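Carboxypeptidase D (Drosophila melanogaster, PDB 3MN8) releases C-terminal arginine and lysine residues from peptides and proteins, using a zinc-dependent M14 carboxypeptidase domain to process hormones, neuropeptides and growth factors. Local coordinates at residues 30-35 with 320-325; 39-44 with 107-112; 103-108 with 310-315; 214-219 with 304-309. One frame throughout, in Å; residues are numbered along the deposited sequence.

How the contacts relate
All four contacts join parts of the first carboxypeptidase-like domain, the active 1B form. Contacts 3 and 4 are buried, lie about 9 Å apart between centres and share the zinc ion and the inhibitor: contact 4 is backbone pairing of two central strands, whereas contact 3 is a loop packed on the start of helix 106-121. Contact 2 uses that same helix farther along and is partly buried, a mixture of one amide hydrogen bond and packing; Y40 ties it to contact 3 through the carbonyl of P312. Contact 1, also partly buried and away from the annotated sites, relies on charge pairs and an aromatic pair. L110 of contact 2 packs on W321 and N324 of contact 1.

Contact 1: residues 30-35 with 320-325; sequences EDESFL and EWQRNK
E32 and W321 meet through the indole N-H: NE1 of W321 donates to OE1 of E32 at 2.7 Å, with the acceptor close to the indole plane and an angle of 162° at the hydrogen. The same OE1 takes a second donor, NZ of K325, at 3.0 Å. The two arrive from different directions, the indole nearly in line with the C-O bond and the ammonium from well above the carboxylate plane. K325 is fully extended and meets both acids tip to tip; its NZ also forms a salt bridge with OE2 of E30 at 2.9 Å, so that one ammonium joins two carboxylates of the 30-35 segment. E30 is poorly ordered, which makes this arm of the network less certain.

Beneath the charges lies an edge-to-face aromatic pair. F34 sets its edge, CE1 and CZ, over the indole face, with ring planes at 90° and CZ of F34 3.8 Å from CZ2 of W321. The opposite indole face is covered near its rim by CG of K325, so the aliphatic part of the lysine and the phenylalanine sandwich the tryptophan. CD2 of L35 touches CD1 of W321 at 4.0 Å.

Farther out, OD2 of D31 accepts from the backbone N of S33, an Asx turn in the loop that carries the acids. Y117 of helix 106-121 hydrogen-bonds to E30 and packs on W321, while Y113 meets F34. The loop ahead of helix 43-56 thus lies against both helix 317-333 and helix 106-121.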
# COMPACT_ATOMS: atom_id res chain seq x y z
N GLU A 30 -14.49 4.48 21.33
CA GLU A 30 -14.40 4.81 19.90
C GLU A 30 -15.64 5.47 19.25
O GLU A 30 -16.78 5.08 19.48
CB GLU A 30 -14.03 3.54 19.11
CG GLU A 30 -12.88 2.75 19.72
CD GLU A 30 -12.77 1.35 19.13
OE1 GLU A 30 -13.74 0.57 19.26
OE2 GLU A 30 -11.71 1.03 18.55
N ASP A 31 -15.39 6.47 18.41
CA ASP A 31 -16.44 7.05 17.59
C ASP A 31 -16.49 6.34 16.23
O ASP A 31 -15.84 6.75 15.27
CB ASP A 31 -16.18 8.55 17.43
CG ASP A 31 -17.05 9.18 16.36
OD1 ASP A 31 -16.81 10.36 16.01
OD2 ASP A 31 -17.96 8.49 15.86
N GLU A 32 -17.26 5.26 16.16
CA GLU A 32 -17.45 4.50 14.93
C GLU A 32 -18.87 4.69 14.37
O GLU A 32 -19.51 3.73 13.93
CB GLU A 32 -17.21 3.01 15.19
CG GLU A 32 -15.81 2.64 15.62
CD GLU A 32 -15.69 1.15 15.91
OE1 GLU A 32 -15.24 0.41 15.01
OE2 GLU A 32 -16.05 0.72 17.04
N SER A 33 -19.35 5.93 14.40
CA SER A 33 -20.72 6.22 13.97
C SER A 33 -20.94 5.86 12.50
O SER A 33 -22.06 5.52 12.08
CB SER A 33 -21.05 7.69 14.21
OG SER A 33 -20.28 8.53 13.37
N PHE A 34 -19.87 5.94 11.72
CA PHE A 34 -19.93 5.68 10.28
C PHE A 34 -20.59 4.34 9.93
O PHE A 34 -20.76 4.02 8.76
CB PHE A 34 -18.55 5.82 9.62
CG PHE A 34 -17.43 5.03 10.29
CD1 PHE A 34 -17.22 3.69 10.00
CD2 PHE A 34 -16.56 5.65 11.17
CE1 PHE A 34 -16.19 2.98 10.60
CE2 PHE A 34 -15.52 4.95 11.78
CZ PHE A 34 -15.33 3.62 11.49
N LEU A 35 -20.97 3.57 10.95
CA LEU A 35 -21.60 2.28 10.74
C LEU A 35 -23.14 2.32 10.82
O LEU A 35 -23.80 1.34 10.49
CB LEU A 35 -21.09 1.28 11.78
CG LEU A 35 -19.59 1.29 12.05
CD1 LEU A 35 -19.28 0.51 13.33
CD2 LEU A 35 -18.81 0.75 10.85
N GLU A 320 -17.29 -6.70 7.94
CA GLU A 320 -16.02 -6.58 7.25
C GLU A 320 -15.15 -5.56 7.96
O GLU A 320 -13.93 -5.74 8.09
CB GLU A 320 -16.21 -6.19 5.78
CG GLU A 320 -17.07 -7.18 4.97
CD GLU A 320 -16.44 -8.57 4.82
OE1 GLU A 320 -15.36 -8.82 5.41
OE2 GLU A 320 -17.02 -9.42 4.10
N TRP A 321 -15.77 -4.48 8.44
CA TRP A 321 -15.01 -3.47 9.16
C TRP A 321 -14.35 -4.04 10.42
O TRP A 321 -13.15 -3.84 10.65
CB TRP A 321 -15.85 -2.24 9.52
CG TRP A 321 -15.16 -1.38 10.53
CD1 TRP A 321 -15.48 -1.26 11.85
CD2 TRP A 321 -14.00 -0.55 10.32
NE1 TRP A 321 -14.61 -0.40 12.47
CE2 TRP A 321 -13.69 0.04 11.56
CE3 TRP A 321 -13.20 -0.27 9.21
CZ2 TRP A 321 -12.60 0.92 11.71
CZ3 TRP A 321 -12.13 0.60 9.37
CH2 TRP A 321 -11.84 1.19 10.61
N GLN A 322 -15.12 -4.75 11.24
CA GLN A 322 -14.60 -5.27 12.51
C GLN A 322 -13.48 -6.29 12.33
O GLN A 322 -12.58 -6.37 13.16
CB GLN A 322 -15.72 -5.87 13.36
CG GLN A 322 -15.80 -5.26 14.74
CD GLN A 322 -16.25 -3.81 14.70
OE1 GLN A 322 -15.70 -2.95 15.40
NE2 GLN A 322 -17.26 -3.53 13.88
N ARG A 323 -13.54 -7.06 11.24
CA ARG A 323 -12.49 -8.04 10.94
C ARG A 323 -11.19 -7.40 10.47
O ARG A 323 -10.10 -7.72 10.96
CB ARG A 323 -12.98 -9.02 9.88
CG ARG A 323 -14.33 -9.61 10.21
CD ARG A 323 -14.88 -10.41 9.05
NE ARG A 323 -15.96 -11.31 9.47
CZ ARG A 323 -16.73 -11.97 8.61
NH1 ARG A 323 -16.53 -11.82 7.31
NH2 ARG A 323 -17.69 -12.77 9.06
N ASN A 324 -11.30 -6.48 9.52
CA ASN A 324 -10.13 -5.92 8.89
C ASN A 324 -9.53 -4.78 9.70
O ASN A 324 -8.37 -4.40 9.49
CB ASN A 324 -10.47 -5.43 7.49
CG ASN A 324 -10.87 -6.57 6.56
OD1 ASN A 324 -10.05 -7.05 5.78
ND2 ASN A 324 -12.13 -6.99 6.65
N LYS A 325 -10.31 -4.26 10.63
CA LYS A 325 -9.89 -3.14 11.48
C LYS A 325 -8.47 -3.27 12.03
O LYS A 325 -7.62 -2.41 11.77
CB LYS A 325 -10.88 -2.97 12.63
CG LYS A 325 -10.80 -1.66 13.40
CD LYS A 325 -11.73 -1.77 14.58
CE LYS A 325 -11.80 -0.50 15.37
NZ LYS A 325 -12.83 -0.64 16.43

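Contact 2: residues 39-44 with 107-112; sequences HYASQE and GRQLLV
Y40 and Q109 cross with the phenol ring and the side-chain amide almost perpendicular, their planes 83° apart. CG of Q109 touches the ring at CD2 of Y40, 3.4 Å away, with CE2 next. Beyond CG the glutamine bends (chi2 -49°), and its amide turns to the backbone of the 39-44 segment. There OE1 of Q109 accepts the N-H of A41 at 2.9 Å; the bond is nearly straight at the hydrogen, 166°, but the donor stands well above the plane of the amide. OE1 also lies against CB of A41, at 3.4 Å.

The contact joins the loop leading into helix 43-56 to helix 106-121 within the zinc carboxypeptidase domain. S42 is the N-cap of the former helix, its OG accepting from the backbone N of Q45. R108, one residue before Q109, reaches the same segment with a chain bent at chi3, and the carbonyl O of A41 lies at the edge of its guanidinium, near the plane. Y148 of helix 145-149 makes a cation-pi contact with R108. The hydroxyl of Y40 is hydrogen-bonded to the carbonyl of P312, and its ring meets Y311 edge-to-face.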
# COMPACT_ATOMS: atom_id res chain seq x y z
N HIS A 39 -24.08 1.23 3.57
CA HIS A 39 -24.38 1.50 2.17
C HIS A 39 -23.07 1.74 1.41
O HIS A 39 -22.04 2.09 1.99
CB HIS A 39 -25.31 2.71 2.06
CG HIS A 39 -24.64 4.03 2.28
ND1 HIS A 39 -24.07 4.39 3.48
CD2 HIS A 39 -24.46 5.09 1.45
CE1 HIS A 39 -23.56 5.60 3.38
NE2 HIS A 39 -23.78 6.05 2.16
N TYR A 40 -23.11 1.56 0.09
CA TYR A 40 -21.92 1.82 -0.71
C TYR A 40 -21.86 3.28 -1.12
O TYR A 40 -22.81 3.81 -1.68
CB TYR A 40 -21.85 0.88 -1.93
CG TYR A 40 -21.38 -0.52 -1.59
CD1 TYR A 40 -22.26 -1.60 -1.59
CD2 TYR A 40 -20.06 -0.76 -1.23
CE1 TYR A 40 -21.82 -2.88 -1.27
CE2 TYR A 40 -19.62 -2.03 -0.91
CZ TYR A 40 -20.50 -3.08 -0.92
OH TYR A 40 -20.05 -4.33 -0.59
N ALA A 41 -20.74 3.94 -0.84
CA ALA A 41 -20.59 5.35 -1.20
C ALA A 41 -20.35 5.52 -2.71
O ALA A 41 -19.46 4.90 -3.29
CB ALA A 41 -19.48 6.00 -0.39
N SER A 42 -21.17 6.36 -3.34
CA SER A 42 -21.04 6.62 -4.77
C SER A 42 -19.87 7.55 -5.03
O SER A 42 -19.27 8.08 -4.10
CB SER A 42 -22.33 7.25 -5.32
OG SER A 42 -22.49 8.58 -4.86
N GLN A 43 -19.54 7.75 -6.30
CA GLN A 43 -18.53 8.74 -6.65
C GLN A 43 -18.87 10.08 -6.01
O GLN A 43 -18.02 10.67 -5.35
CB GLN A 43 -18.43 8.90 -8.16
CG GLN A 43 -17.30 9.80 -8.61
CD GLN A 43 -15.93 9.28 -8.18
OE1 GLN A 43 -15.71 8.08 -8.01
NE2 GLN A 43 -14.98 10.20 -8.02
N GLU A 44 -20.09 10.57 -6.20
CA GLU A 44 -20.47 11.85 -5.59
C GLU A 44 -20.34 11.79 -4.06
O GLU A 44 -19.82 12.71 -3.44
CB GLU A 44 -21.88 12.28 -5.98
CG GLU A 44 -22.19 13.73 -5.56
CD GLU A 44 -23.67 13.99 -5.28
OE1 GLU A 44 -24.51 13.10 -5.56
OE2 GLU A 44 -23.99 15.09 -4.78
N GLY A 107 -13.04 -3.47 -0.12
CA GLY A 107 -11.89 -2.62 0.16
C GLY A 107 -12.25 -1.16 0.02
O GLY A 107 -11.86 -0.32 0.86
N ARG A 108 -12.99 -0.85 -1.04
CA ARG A 108 -13.50 0.50 -1.26
C ARG A 108 -14.09 1.05 0.02
O ARG A 108 -13.62 2.06 0.54
CB ARG A 108 -14.57 0.50 -2.36
CG ARG A 108 -15.47 1.71 -2.30
CD ARG A 108 -16.61 1.69 -3.31
NE ARG A 108 -16.19 2.23 -4.59
CZ ARG A 108 -16.57 3.39 -5.13
NH1 ARG A 108 -17.42 4.20 -4.53
NH2 ARG A 108 -16.07 3.71 -6.32
N GLN A 109 -15.11 0.37 0.54
CA GLN A 109 -15.81 0.86 1.73
C GLN A 109 -14.94 0.85 2.98
O GLN A 109 -15.07 1.74 3.83
CB GLN A 109 -17.11 0.10 1.98
CG GLN A 109 -18.30 0.71 1.28
CD GLN A 109 -18.40 2.19 1.52
OE1 GLN A 109 -18.36 2.99 0.59
NE2 GLN A 109 -18.54 2.57 2.79
N LEU A 110 -14.07 -0.16 3.09
CA LEU A 110 -13.16 -0.23 4.24
C LEU A 110 -12.23 0.99 4.34
O LEU A 110 -11.90 1.45 5.44
CB LEU A 110 -12.33 -1.51 4.20
CG LEU A 110 -13.08 -2.81 4.50
CD1 LEU A 110 -12.11 -3.96 4.55
CD2 LEU A 110 -13.81 -2.72 5.81
N LEU A 111 -11.81 1.51 3.19
CA LEU A 111 -10.94 2.67 3.19
C LEU A 111 -11.73 3.92 3.51
O LEU A 111 -11.23 4.84 4.13
CB LEU A 111 -10.23 2.82 1.84
CG LEU A 111 -9.10 1.83 1.62
CD1 LEU A 111 -8.37 2.11 0.31
CD2 LEU A 111 -8.15 1.92 2.81
N VAL A 112 -12.99 3.95 3.08
CA VAL A 112 -13.85 5.06 3.40
C VAL A 112 -14.04 5.08 4.91
O VAL A 112 -13.92 6.13 5.55
CB VAL A 112 -15.20 4.92 2.70
CG1 VAL A 112 -16.25 5.75 3.40
CG2 VAL A 112 -15.05 5.33 1.23

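Contact 3: residues 103-108 with 310-315; sequences DETVGR and KYPAAS. With ZN (zinc ion), chain F; GEM ((2-guanidinoethylmercapto)succinic acid), chain G.
T105 and Y311 meet just behind the zinc site of this M14 carboxypeptidase, where the loop after strand 300-305 packs on the start of helix 106-121. From CB, about 3.9 Å from CD2 of Y311, the threonine divides into two branches that both face the tyrosine. CG2 stands over the middle of the ring, 3.3 Å from its centroid and 8° off the normal, a CH-pi contact. OG1, placed between the backbone N and the carbonyl carbon (chi1 58°), lies nearer the ring's CD2 side and also approaches CD of P312; outside the pair it has a weak hydrogen bond with the hydroxyl of Y40.

The backbones are joined as well: N of T105 donates to O of K310 at 3.1 Å, with 168° at the hydrogen. CA of E104 offers a C-H to the same oxygen. One residue on, CG2 of V106 packs against CG of P312 at 3.4 Å.

E104, just before the threonine, extends the other way to the metal. Both carboxylate oxygens, OE1 and OE2, bind the zinc ion, completing a protein site with H101 and H217, and the inhibitor adds its O12 and O13. The extended K310 chain forms no salt bridge with this glutamate; it ends with NZ of K310 4.3 Å from OE2 of E104.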
# COMPACT_ATOMS: atom_id res chain seq x y z
N ASP A 103 -15.64 -4.21 -9.66
CA ASP A 103 -16.61 -5.11 -9.05
C ASP A 103 -16.13 -5.73 -7.73
O ASP A 103 -16.86 -6.47 -7.09
CB ASP A 103 -17.01 -6.20 -10.04
CG ASP A 103 -15.82 -6.80 -10.77
OD1 ASP A 103 -16.04 -7.44 -11.82
OD2 ASP A 103 -14.67 -6.64 -10.31
N GLU A 104 -14.89 -5.42 -7.35
CA GLU A 104 -14.35 -5.86 -6.06
C GLU A 104 -14.40 -4.67 -5.11
O GLU A 104 -13.50 -3.81 -5.12
CB GLU A 104 -12.92 -6.36 -6.22
CG GLU A 104 -12.77 -7.49 -7.23
CD GLU A 104 -11.32 -7.78 -7.53
OE1 GLU A 104 -10.47 -7.24 -6.80
OE2 GLU A 104 -11.03 -8.51 -8.49
N THR A 105 -15.44 -4.64 -4.28
CA THR A 105 -15.92 -3.41 -3.67
C THR A 105 -15.67 -3.23 -2.16
O THR A 105 -15.65 -2.10 -1.68
CB THR A 105 -17.44 -3.29 -3.93
OG1 THR A 105 -18.11 -4.45 -3.40
CG2 THR A 105 -17.71 -3.23 -5.43
N VAL A 106 -15.51 -4.31 -1.41
CA VAL A 106 -15.37 -4.20 0.05
C VAL A 106 -14.22 -3.26 0.46
O VAL A 106 -14.40 -2.35 1.28
CB VAL A 106 -15.22 -5.60 0.72
CG1 VAL A 106 -15.09 -5.47 2.24
CG2 VAL A 106 -16.38 -6.51 0.35
N GLY A 107 -13.04 -3.47 -0.12
CA GLY A 107 -11.89 -2.62 0.16
C GLY A 107 -12.25 -1.16 0.02
O GLY A 107 -11.86 -0.32 0.86
N ARG A 108 -12.99 -0.85 -1.04
CA ARG A 108 -13.50 0.50 -1.26
C ARG A 108 -14.09 1.05 0.02
O ARG A 108 -13.62 2.06 0.54
CB ARG A 108 -14.57 0.50 -2.36
CG ARG A 108 -15.47 1.71 -2.30
CD ARG A 108 -16.61 1.69 -3.31
NE ARG A 108 -16.19 2.23 -4.59
CZ ARG A 108 -16.57 3.39 -5.13
NH1 ARG A 108 -17.42 4.20 -4.53
NH2 ARG A 108 -16.07 3.71 -6.32
N LYS A 310 -17.21 -10.85 -4.42
CA LYS A 310 -16.60 -9.63 -4.94
C LYS A 310 -17.37 -8.38 -4.54
O LYS A 310 -16.78 -7.41 -4.05
CB LYS A 310 -16.47 -9.72 -6.46
CG LYS A 310 -15.54 -10.81 -6.94
CD LYS A 310 -15.38 -10.81 -8.47
CE LYS A 310 -14.02 -11.44 -8.87
NZ LYS A 310 -13.71 -11.36 -10.34
N TYR A 311 -18.68 -8.40 -4.74
CA TYR A 311 -19.55 -7.26 -4.45
C TYR A 311 -20.68 -7.65 -3.51
O TYR A 311 -21.79 -7.90 -3.97
CB TYR A 311 -20.17 -6.72 -5.75
CG TYR A 311 -20.59 -5.26 -5.70
CD1 TYR A 311 -20.56 -4.47 -6.85
CD2 TYR A 311 -21.01 -4.66 -4.52
CE1 TYR A 311 -20.94 -3.14 -6.84
CE2 TYR A 311 -21.38 -3.32 -4.49
CZ TYR A 311 -21.34 -2.57 -5.65
OH TYR A 311 -21.72 -1.24 -5.65
N PRO A 312 -20.41 -7.71 -2.19
CA PRO A 312 -21.46 -8.12 -1.25
C PRO A 312 -22.44 -6.98 -0.98
O PRO A 312 -22.28 -5.90 -1.55
CB PRO A 312 -20.68 -8.47 0.03
CG PRO A 312 -19.19 -8.35 -0.34
CD PRO A 312 -19.13 -7.45 -1.53
N ALA A 313 -23.44 -7.23 -0.14
CA ALA A 313 -24.44 -6.21 0.20
C ALA A 313 -23.99 -5.38 1.39
O ALA A 313 -23.20 -5.84 2.22
CB ALA A 313 -25.80 -6.86 0.48
N ALA A 314 -24.51 -4.16 1.47
CA ALA A 314 -24.13 -3.22 2.52
C ALA A 314 -24.11 -3.81 3.93
O ALA A 314 -23.16 -3.61 4.69
CB ALA A 314 -25.03 -1.99 2.47
N SER A 315 -25.16 -4.55 4.29
CA SER A 315 -25.31 -5.08 5.65
C SER A 315 -24.09 -5.89 6.06
O SER A 315 -23.82 -6.07 7.25
CB SER A 315 -26.58 -5.96 5.76
OG SER A 315 -26.50 -7.10 4.91
ZN ZN F . -9.13 -7.86 -8.18
C8 GEM G . -5.64 -11.12 -9.06
S7 GEM G . -4.52 -10.07 -8.19
C6 GEM G . -4.11 -11.10 -6.81
C5 GEM G . -3.61 -12.49 -7.21
N3 GEM G . -2.30 -12.32 -7.82
C1 GEM G . -1.59 -13.25 -8.45
N4 GEM G . -0.40 -12.95 -8.96
N2 GEM G . -2.07 -14.48 -8.59
C9 GEM G . -5.90 -10.48 -10.40
O14 GEM G . -5.40 -9.35 -10.62
O15 GEM G . -6.58 -11.10 -11.25
C10 GEM G . -6.95 -11.38 -8.29
C11 GEM G . -7.89 -10.20 -8.11
O12 GEM G . -8.33 -9.98 -6.95
O13 GEM G . -8.23 -9.50 -9.10

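Contact 4: residues 214-219 with 304-309; sequences ANFHGG and IELSCC. With ZN (zinc ion), chain F; GEM ((2-guanidinoethylmercapto)succinic acid), chain G.
Two neighbouring parallel strands of the M14 family's central mixed sheet, 212-217 and 300-305, carry H217, a ligand of the catalytic zinc, and E305. Backbone bonds set the pairing: N of I304 donates to O of N215, N of H217 to O of I304 at 2.7 Å, and N of L306 to O of H217. Past the strands, N of G219 donates to O of S307, and the positive phi of G219 (127°) suits a residue without a side chain.

On one face of the sheet F216 and I304 lie side by side, pointing the same way, and CD1 of L306 reaches CD2 of F216 at 3.7 Å. L328, L331 and Y255 of the covering helices pack on this apolar patch. The other face carries H217 and E305. H217 binds the zinc ion through ND1 at 2.1 Å, beside H101 and E104. E305, the predicted proton donor/acceptor, bends at chi2 (-77°), turning CD back toward CB of H217. Sulfur S7 of the inhibitor lies over one face of the H217 ring. The ring's other nitrogen, NE2, donates to OD1 of N215 at 2.7 Å, which together with the zinc bond at ND1 holds the ring's rotation.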
# COMPACT_ATOMS: atom_id res chain seq x y z
N ALA A 214 -0.63 -1.20 0.18
CA ALA A 214 -1.46 -2.37 -0.02
C ALA A 214 -2.56 -2.02 -0.99
O ALA A 214 -3.05 -0.89 -0.96
CB ALA A 214 -2.04 -2.84 1.29
N ASN A 215 -2.94 -2.95 -1.87
CA ASN A 215 -4.15 -2.77 -2.65
C ASN A 215 -5.14 -3.95 -2.53
O ASN A 215 -4.75 -5.12 -2.43
CB ASN A 215 -3.89 -2.27 -4.10
CG ASN A 215 -3.44 -3.36 -5.02
OD1 ASN A 215 -4.17 -3.74 -5.94
ND2 ASN A 215 -2.22 -3.87 -4.81
N PHE A 216 -6.43 -3.61 -2.50
CA PHE A 216 -7.45 -4.53 -2.06
C PHE A 216 -8.28 -5.04 -3.20
O PHE A 216 -8.69 -4.28 -4.09
CB PHE A 216 -8.31 -3.88 -0.98
CG PHE A 216 -7.52 -3.38 0.18
CD1 PHE A 216 -7.00 -2.09 0.20
CD2 PHE A 216 -7.24 -4.22 1.25
CE1 PHE A 216 -6.25 -1.65 1.27
CE2 PHE A 216 -6.48 -3.77 2.32
CZ PHE A 216 -5.99 -2.49 2.33
N HIS A 217 -8.55 -6.33 -3.15
CA HIS A 217 -9.29 -7.01 -4.18
C HIS A 217 -10.32 -7.91 -3.51
O HIS A 217 -10.31 -8.07 -2.29
CB HIS A 217 -8.35 -7.86 -5.03
CG HIS A 217 -7.38 -7.05 -5.84
ND1 HIS A 217 -7.52 -6.86 -7.20
CD2 HIS A 217 -6.26 -6.38 -5.48
CE1 HIS A 217 -6.53 -6.11 -7.64
NE2 HIS A 217 -5.75 -5.81 -6.62
N GLY A 218 -11.20 -8.50 -4.31
CA GLY A 218 -12.19 -9.41 -3.79
C GLY A 218 -12.20 -10.64 -4.67
O GLY A 218 -11.64 -10.62 -5.77
N GLY A 219 -12.81 -11.71 -4.18
CA GLY A 219 -12.87 -12.94 -4.94
C GLY A 219 -12.36 -14.05 -4.06
O GLY A 219 -12.71 -15.22 -4.22
N ILE A 304 -4.18 -7.55 -1.26
CA ILE A 304 -5.04 -8.17 -0.26
C ILE A 304 -6.47 -8.43 -0.72
O ILE A 304 -7.19 -7.52 -1.15
CB ILE A 304 -5.03 -7.39 1.05
CG1 ILE A 304 -3.63 -7.39 1.64
CG2 ILE A 304 -6.02 -8.01 2.03
CD1 ILE A 304 -3.43 -6.34 2.68
N GLU A 305 -6.86 -9.70 -0.62
CA GLU A 305 -8.18 -10.16 -1.00
C GLU A 305 -9.06 -10.20 0.24
O GLU A 305 -8.73 -10.86 1.22
CB GLU A 305 -8.08 -11.55 -1.64
CG GLU A 305 -7.18 -11.65 -2.88
CD GLU A 305 -7.84 -11.09 -4.14
OE1 GLU A 305 -7.20 -11.12 -5.21
OE2 GLU A 305 -8.99 -10.63 -4.05
N LEU A 306 -10.19 -9.50 0.21
CA LEU A 306 -10.99 -9.29 1.42
C LEU A 306 -12.18 -10.24 1.58
O LEU A 306 -12.45 -10.73 2.67
CB LEU A 306 -11.47 -7.84 1.51
CG LEU A 306 -10.31 -6.86 1.58
CD1 LEU A 306 -10.77 -5.43 1.39
CD2 LEU A 306 -9.59 -7.02 2.90
N SER A 307 -12.89 -10.49 0.49
CA SER A 307 -14.09 -11.32 0.56
C SER A 307 -14.12 -12.36 -0.54
O SER A 307 -13.46 -12.21 -1.58
CB SER A 307 -15.34 -10.45 0.47
OG SER A 307 -15.24 -9.54 -0.62
N CYS A 308 -14.87 -13.43 -0.29
CA CYS A 308 -15.16 -14.43 -1.31
C CYS A 308 -16.12 -13.83 -2.32
O CYS A 308 -15.97 -14.02 -3.52
CB CYS A 308 -15.79 -15.67 -0.67
SG CYS A 308 -14.61 -16.69 0.21
N CYS A 309 -17.11 -13.09 -1.82
CA CYS A 309 -18.02 -12.36 -2.69
C CYS A 309 -17.43 -11.00 -3.12
O CYS A 309 -17.18 -10.12 -2.28
CB CYS A 309 -19.35 -12.16 -2.00
SG CYS A 309 -20.54 -11.32 -3.06
ZN ZN F . -9.13 -7.86 -8.18
C8 GEM G . -5.64 -11.12 -9.06
S7 GEM G . -4.52 -10.07 -8.19
C6 GEM G . -4.11 -11.10 -6.81
C5 GEM G . -3.61 -12.49 -7.21
N3 GEM G . -2.30 -12.32 -7.82
C1 GEM G . -1.59 -13.25 -8.45
N4 GEM G . -0.40 -12.95 -8.96
N2 GEM G . -2.07 -14.48 -8.59
C9 GEM G . -5.90 -10.48 -10.40
O14 GEM G . -5.40 -9.35 -10.62
O15 GEM G . -6.58 -11.10 -11.25
C10 GEM G . -6.95 -11.38 -8.29
C11 GEM G . -7.89 -10.20 -8.11
O12 GEM G . -8.33 -9.98 -6.95
O13 GEM G . -8.23 -9.50 -9.10